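Local coordinates for protein glutathione S-transferase enzyme with thioredoxin-like domain (Xenorhabdus nematophila, PDB 4L8E) that binds two glutathione molecules per subunit and, as a glutathione transferase family member, probably conjugates glutathione to electrophilic substrates, at residues 29-34 / 52-58. Residues are numbered along the deposited sequence; the frame is centred on the assembly and turned at random.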
# COMPACT_ATOMS: atom_id res chain seq x y z
N ILE A 29 -2.02 -22.68 8.40
CA ILE A 29 -1.49 -21.56 7.57
C ILE A 29 -0.09 -21.91 7.05
O ILE A 29 0.82 -22.20 7.84
CB ILE A 29 -1.35 -20.21 8.34
CG1 ILE A 29 -2.70 -19.64 8.86
CG2 ILE A 29 -0.68 -19.15 7.46
CD1 ILE A 29 -3.71 -19.38 7.82
N ASP A 30 0.09 -21.87 5.73
CA ASP A 30 1.40 -22.03 5.10
C ASP A 30 1.91 -20.62 4.81
O ASP A 30 1.20 -19.83 4.16
CB ASP A 30 1.33 -22.82 3.80
CG ASP A 30 1.05 -24.30 3.99
OD1 ASP A 30 1.63 -24.90 4.90
OD2 ASP A 30 0.29 -24.86 3.19
N LEU A 31 3.11 -20.30 5.31
CA LEU A 31 3.72 -19.00 5.09
C LEU A 31 4.96 -19.13 4.21
O LEU A 31 5.91 -19.83 4.54
CB LEU A 31 4.09 -18.35 6.41
CG LEU A 31 4.84 -17.02 6.34
CD1 LEU A 31 4.11 -15.92 5.60
CD2 LEU A 31 5.22 -16.58 7.75
N TYR A 32 4.92 -18.43 3.08
CA TYR A 32 6.05 -18.36 2.16
C TYR A 32 6.88 -17.13 2.56
O TYR A 32 6.37 -16.00 2.57
CB TYR A 32 5.54 -18.34 0.71
CG TYR A 32 4.86 -19.62 0.40
CD1 TYR A 32 3.53 -19.83 0.76
CD2 TYR A 32 5.56 -20.68 -0.17
CE1 TYR A 32 2.91 -21.08 0.56
CE2 TYR A 32 4.95 -21.90 -0.41
CZ TYR A 32 3.63 -22.09 -0.05
OH TYR A 32 3.03 -23.31 -0.27
N TYR A 33 8.13 -17.38 2.95
CA TYR A 33 8.86 -16.47 3.82
C TYR A 33 10.33 -16.34 3.51
O TYR A 33 10.98 -17.30 3.13
CB TYR A 33 8.75 -17.01 5.24
CG TYR A 33 9.60 -16.35 6.33
CD1 TYR A 33 9.14 -15.25 7.04
CD2 TYR A 33 10.82 -16.88 6.68
CE1 TYR A 33 9.91 -14.69 8.06
CE2 TYR A 33 11.60 -16.32 7.70
CZ TYR A 33 11.14 -15.21 8.37
OH TYR A 33 11.94 -14.69 9.38
N ALA A 34 10.85 -15.13 3.72
CA ALA A 34 12.28 -14.88 3.84
C ALA A 34 12.44 -13.92 5.01
O ALA A 34 11.53 -13.15 5.31
CB ALA A 34 12.85 -14.27 2.57
N PRO A 52 -1.04 -21.61 14.60
CA PRO A 52 -0.04 -22.49 13.99
C PRO A 52 0.24 -22.16 12.54
O PRO A 52 -0.68 -21.86 11.77
CB PRO A 52 -0.68 -23.88 14.09
CG PRO A 52 -1.73 -23.77 15.10
CD PRO A 52 -2.22 -22.36 15.07
N TYR A 53 1.51 -22.23 12.17
CA TYR A 53 1.93 -22.03 10.79
C TYR A 53 3.14 -22.86 10.40
O TYR A 53 3.92 -23.27 11.26
CB TYR A 53 2.22 -20.56 10.51
CG TYR A 53 3.37 -19.93 11.27
CD1 TYR A 53 3.23 -19.50 12.59
CD2 TYR A 53 4.59 -19.70 10.65
CE1 TYR A 53 4.28 -18.88 13.27
CE2 TYR A 53 5.64 -19.11 11.31
CZ TYR A 53 5.47 -18.67 12.62
OH TYR A 53 6.53 -18.06 13.25
N THR A 54 3.26 -23.12 9.11
CA THR A 54 4.41 -23.84 8.56
C THR A 54 5.17 -22.88 7.68
O THR A 54 4.60 -22.27 6.76
CB THR A 54 3.99 -25.07 7.72
OG1 THR A 54 3.27 -26.00 8.54
CG2 THR A 54 5.22 -25.78 7.13
N ILE A 55 6.46 -22.70 7.95
CA ILE A 55 7.29 -21.88 7.08
C ILE A 55 7.77 -22.65 5.84
O ILE A 55 8.32 -23.74 5.94
CB ILE A 55 8.53 -21.33 7.83
CG1 ILE A 55 8.08 -20.43 8.98
CG2 ILE A 55 9.47 -20.62 6.86
CD1 ILE A 55 9.11 -19.43 9.42
N HIS A 56 7.52 -22.06 4.68
CA HIS A 56 8.05 -22.50 3.41
C HIS A 56 9.08 -21.48 3.00
O HIS A 56 8.75 -20.42 2.50
CB HIS A 56 6.94 -22.56 2.35
CG HIS A 56 5.94 -23.65 2.58
ND1 HIS A 56 5.06 -23.64 3.63
CD2 HIS A 56 5.70 -24.79 1.89
CE1 HIS A 56 4.32 -24.73 3.59
NE2 HIS A 56 4.68 -25.45 2.54
N PRO A 57 10.36 -21.78 3.23
CA PRO A 57 11.36 -20.76 2.90
C PRO A 57 11.50 -20.54 1.42
O PRO A 57 11.61 -21.49 0.64
CB PRO A 57 12.66 -21.38 3.44
CG PRO A 57 12.38 -22.83 3.48
CD PRO A 57 10.97 -22.96 3.86
N ILE A 58 11.53 -19.27 1.04
CA ILE A 58 11.76 -18.86 -0.33
C ILE A 58 13.10 -18.15 -0.34
O ILE A 58 13.26 -17.11 0.28
CB ILE A 58 10.61 -17.94 -0.84
CG1 ILE A 58 9.28 -18.70 -0.89
CG2 ILE A 58 10.94 -17.29 -2.20
CD1 ILE A 58 9.23 -19.89 -1.84
O HOH W 1 0.19 -25.12 8.63
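Thr54 O is approached by two N-H groups: Leu31 N across the contact at 2.9 Å, almost straight at 176°, and His56 ND1 of its own strand in a weak bond. Four further backbone bonds, Thr54 N to Ile29 O, His56 N to Leu31 O (2.8 Å), Tyr33 N to His56 O and Ile58 N to Tyr33 O, complete a series alternating in direction between the two strands, a parallel ladder pairing Asp30 with Thr54 and Tyr32 with His56. On the face carrying those four residues, His56 CG lies anti to its carbonyl carbon (chi1 -70°), which sets the imidazole alongside the Tyr32 ring; the centroids are 4.6 Å apart, with planes inclined at 31°. Tyr32 CD2 comes within 3.4 Å of His56 CB, while Asp30 OD1 meets the imidazole edge at CE1, 3.0 Å away. The other carboxylate oxygen, OD2, is hydrogen-bonded by His85. On the reverse face, Ile55 CD1 sits over the rim of one Tyr33 ring face and CG2 lies 4.0 Å from Tyr33 CD2; helix 37-49 packs against Leu31, Tyr33 and Tyr53 there. Strand 30-33, that helix and edge strand 54-57 form the beta-alpha-beta unit opening the thioredoxin-like N-terminal domain of glutathione transferases.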